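Local atomic coordinates of BsaWI endonuclease (Geobacillus stearothermophilus, PDB entry 4ZSF), a protein that probably cleaves DNA as a type II restriction endonuclease of the PD-(D/E)XK nuclease superfamily, with calcium ions and DNA bound in this crystal. Residues S101-Y106 and E243-H248. Numbering follows the deposited sequence. Where two conformers were deposited one is given.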
ATOM      1  N   SER A 101       3.741  -8.685  31.434  1.00 25.40           N
ATOM      2  CA  SER A 101       4.039  -8.530  32.846  1.00 31.72           C
ATOM      3  C   SER A 101       2.788  -8.760  33.680  1.00 29.96           C
ATOM      4  O   SER A 101       2.872  -9.162  34.820  1.00 30.89           O
ATOM      5  CB  SER A 101       4.598  -7.132  33.150  1.00 38.96           C
ATOM      6  OG  SER A 101       3.592  -6.160  32.850  1.00 41.06           O
ATOM      7  N   SER A 102       1.630  -8.443  33.151  1.00 26.39           N
ATOM      8  CA  SER A 102       0.393  -8.689  33.886  1.00 27.01           C
ATOM      9  C   SER A 102      -0.229 -10.046  33.674  1.00 27.20           C
ATOM     10  O   SER A 102      -0.949 -10.513  34.540  1.00 29.05           O
ATOM     11  CB  SER A 102      -0.664  -7.627  33.499  1.00 32.21           C
ATOM     12  OG  SER A 102      -0.392  -6.409  34.147  1.00 38.47           O
ATOM     13  N   LEU A 103      -0.106 -10.608  32.466  1.00 21.33           N
ATOM     14  CA  LEU A 103      -0.832 -11.807  32.112  1.00 22.32           C
ATOM     15  C   LEU A 103      -0.180 -13.071  32.698  1.00 22.86           C
ATOM     16  O   LEU A 103      -0.841 -14.112  32.846  1.00 25.62           O
ATOM     17  CB  LEU A 103      -0.915 -11.945  30.568  1.00 22.03           C
ATOM     18  CG  LEU A 103      -1.785 -10.932  29.833  1.00 20.31           C
ATOM     19  CD1 LEU A 103      -1.361 -10.978  28.318  1.00 19.55           C
ATOM     20  CD2 LEU A 103      -3.258 -11.320  29.961  1.00 19.30           C
ATOM     21  N   GLU A 104       1.114 -12.961  32.977  1.00 25.85           N
ATOM     22  CA  GLU A 104       1.947 -14.062  33.421  1.00 31.25           C
ATOM     23  C   GLU A 104       1.312 -14.730  34.640  1.00 30.44           C
ATOM     24  O   GLU A 104       1.262 -15.950  34.704  1.00 31.51           O
ATOM     25  CB  GLU A 104       3.355 -13.567  33.755  1.00 40.06           C
ATOM     26  CG  GLU A 104       4.352 -14.695  34.063  1.00 51.16           C
ATOM     27  CD  GLU A 104       5.788 -14.177  34.282  1.00 60.51           C
ATOM     28  OE1 GLU A 104       5.986 -13.274  35.131  1.00 62.77           O
ATOM     29  OE2 GLU A 104       6.713 -14.652  33.584  1.00 64.16           O
ATOM     30  N   GLU A 105       0.769 -13.952  35.569  1.00 33.24           N
ATOM     31  CA  GLU A 105       0.250 -14.581  36.805  1.00 36.22           C
ATOM     32  C   GLU A 105      -1.023 -15.404  36.569  1.00 32.94           C
ATOM     33  O   GLU A 105      -1.432 -16.203  37.416  1.00 32.00           O
ATOM     34  CB  GLU A 105       0.022 -13.535  37.886  1.00 41.99           C
ATOM     35  CG  GLU A 105      -1.138 -12.631  37.704  1.00 46.69           C
ATOM     36  CD  GLU A 105      -1.623 -12.046  39.046  1.00 54.93           C
ATOM     37  OE1 GLU A 105      -1.937 -12.829  39.976  1.00 59.49           O
ATOM     38  OE2 GLU A 105      -1.700 -10.805  39.169  1.00 54.00           O
ATOM     39  N   TYR A 106      -1.650 -15.235  35.404  1.00 27.80           N
ATOM     40  CA  TYR A 106      -2.817 -16.023  35.061  1.00 30.59           C
ATOM     41  C   TYR A 106      -2.532 -17.076  34.000  1.00 28.56           C
ATOM     42  O   TYR A 106      -3.474 -17.562  33.365  1.00 31.43           O
ATOM     43  CB  TYR A 106      -3.939 -15.122  34.563  1.00 29.02           C
ATOM     44  CG  TYR A 106      -4.206 -13.921  35.466  1.00 33.97           C
ATOM     45  CD1 TYR A 106      -4.829 -14.081  36.708  1.00 33.93           C
ATOM     46  CD2 TYR A 106      -3.839 -12.642  35.074  1.00 34.61           C
ATOM     47  CE1 TYR A 106      -5.081 -12.976  37.532  1.00 36.44           C
ATOM     48  CE2 TYR A 106      -4.106 -11.523  35.877  1.00 37.04           C
ATOM     49  CZ  TYR A 106      -4.725 -11.708  37.112  1.00 41.68           C
ATOM     50  OH  TYR A 106      -4.986 -10.604  37.891  1.00 46.50           O
ATOM     51  N   GLU A 243      -5.713  -2.698  31.758  1.00 18.95           N
ATOM     52  CA  GLU A 243      -6.465  -3.468  32.729  1.00 20.68           C
ATOM     53  C   GLU A 243      -7.633  -4.243  32.184  1.00 18.15           C
ATOM     54  O   GLU A 243      -7.774  -5.439  32.471  1.00 20.47           O
ATOM     55  CB  GLU A 243      -6.984  -2.545  33.839  1.00 19.43           C
ATOM     56  CG  GLU A 243      -5.903  -1.899  34.695  1.00 23.46           C
ATOM     57  CD  GLU A 243      -6.523  -1.200  35.936  1.00 22.24           C
ATOM     58  OE1 GLU A 243      -7.331  -1.828  36.697  1.00 25.92           O
ATOM     59  OE2 GLU A 243      -6.156  -0.018  36.203  1.00 27.24           O
ATOM     60  N   LEU A 244      -8.529  -3.567  31.446  1.00 18.27           N
ATOM     61  CA  LEU A 244      -9.683  -4.295  30.948  1.00 18.45           C
ATOM     62  C   LEU A 244      -9.276  -5.349  29.923  1.00 20.69           C
ATOM     63  O   LEU A 244      -9.930  -6.392  29.806  1.00 19.06           O
ATOM     64  CB  LEU A 244     -10.723  -3.354  30.304  1.00 15.41           C
ATOM     65  CG  LEU A 244     -11.571  -2.587  31.358  1.00 18.07           C
ATOM     66  CD1 LEU A 244     -12.476  -1.527  30.624  1.00 18.09           C
ATOM     67  CD2 LEU A 244     -12.520  -3.544  32.182  1.00 20.12           C
ATOM     68  N   PHE A 245      -8.228  -5.064  29.156  1.00 17.90           N
ATOM     69  CA  PHE A 245      -7.753  -6.099  28.228  1.00 18.49           C
ATOM     70  C   PHE A 245      -7.315  -7.364  29.027  1.00 19.55           C
ATOM     71  O   PHE A 245      -7.663  -8.506  28.673  1.00 18.05           O
ATOM     72  CB  PHE A 245      -6.575  -5.557  27.387  1.00 17.33           C
ATOM     73  CG  PHE A 245      -5.845  -6.647  26.599  1.00 18.80           C
ATOM     74  CD1 PHE A 245      -6.346  -7.116  25.395  1.00 20.01           C
ATOM     75  CD2 PHE A 245      -4.649  -7.164  27.075  1.00 23.65           C
ATOM     76  CE1 PHE A 245      -5.682  -8.156  24.694  1.00 22.52           C
ATOM     77  CE2 PHE A 245      -3.983  -8.184  26.401  1.00 25.20           C
ATOM     78  CZ  PHE A 245      -4.479  -8.676  25.196  1.00 21.34           C
ATOM     79  N   VAL A 246      -6.522  -7.161  30.066  1.00 18.07           N
ATOM     80  CA  VAL A 246      -6.051  -8.299  30.877  1.00 18.68           C
ATOM     81  C   VAL A 246      -7.224  -9.002  31.549  1.00 21.89           C
ATOM     82  O   VAL A 246      -7.303 -10.253  31.504  1.00 19.86           O
ATOM     83  CB  VAL A 246      -5.007  -7.872  31.941  1.00 21.48           C
ATOM     84  CG1 VAL A 246      -4.677  -9.037  32.957  1.00 21.60           C
ATOM     85  CG2 VAL A 246      -3.758  -7.371  31.278  1.00 23.19           C
ATOM     86  N   GLN A 247      -8.150  -8.247  32.150  0.64 20.37           N
ATOM     87  CA  GLN A 247      -9.264  -8.939  32.833  0.64 21.30           C
ATOM     88  C   GLN A 247     -10.179  -9.674  31.811  0.64 21.59           C
ATOM     89  O   GLN A 247     -10.668 -10.791  32.078  0.64 20.16           O
ATOM     90  CB  GLN A 247     -10.031  -7.949  33.720  0.64 21.09           C
ATOM     91  CG  GLN A 247      -9.147  -7.394  34.858  0.64 22.57           C
ATOM     92  CD  GLN A 247      -8.603  -8.515  35.724  0.64 22.78           C
ATOM     93  OE1 GLN A 247      -9.365  -9.380  36.113  0.64 25.41           O
ATOM     94  NE2 GLN A 247      -7.288  -8.572  35.918  0.64 20.81           N
ATOM     95  N   HIS A 248     -10.397  -9.092  30.628  1.00 17.28           N
ATOM     96  CA  HIS A 248     -11.214  -9.794  29.630  1.00 17.19           C
ATOM     97  C   HIS A 248     -10.462 -11.007  29.077  1.00 18.74           C
ATOM     98  O   HIS A 248     -11.106 -12.027  28.745  1.00 23.24           O
ATOM     99  CB  HIS A 248     -11.663  -8.858  28.498  1.00 17.47           C
ATOM    100  CG  HIS A 248     -12.580  -7.755  28.968  1.00 18.38           C
ATOM    101  ND1 HIS A 248     -12.873  -6.646  28.194  1.00 19.55           N
ATOM    102  CD2 HIS A 248     -13.221  -7.580  30.147  1.00 19.54           C
ATOM    103  CE1 HIS A 248     -13.691  -5.853  28.861  1.00 22.42           C
ATOM    104  NE2 HIS A 248     -13.937  -6.398  30.048  1.00 18.85           N
TER
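Leu-103 of helix 70-103 lies opposite Val-246 of helix 243-258 in the backbone register, their CA atoms 6.4 Å apart. Val-246 points at segment 101-106 and buries the largest share of the contact. CG1 of Val-246 is anti to its own backbone N (chi1 171°) and lies 3.9 Å from CE2 of Tyr-106. CG1 of Val-246 is also 4.0 Å from CD2 of Leu-103. CG2 of Val-246 reaches CB of Ser-102 at 3.8 Å. The Val-246 side chain meets that of Tyr-106 roughly at a right angle, while it and the Leu-103 side chain run alongside one another, pointing opposite ways. An alanine in place of Val-246 would probably open a gap between helix 243-258 and Ser-102, Leu-103 and Tyr-106, since both methyls go, and leave the tyrosine ring freer to shift. CD1 of Leu-103 approaches CE2 of Phe-245 at 4.3 Å. At the partly exposed margin, OH of Tyr-106 is 3.6 Å from NE2 of Gln-247, with ring and amide planes 79° apart. In the conformer given, OE1 of Gln-247 is hydrogen-bonded to NH1 of Arg-250, whose side chain also touches Tyr-106. CG of Glu-105 covers one face of the tyrosine ring, over its centre. This is helix-to-helix apolar packing on the central mixed sheet. Leu-103 and Phe-245 both rest on Ile-110 of strand 108-112 and Ile-148 of strand 146-152, and Phe-245 continues onto Val-190 and Ile-192 of strand 188-193.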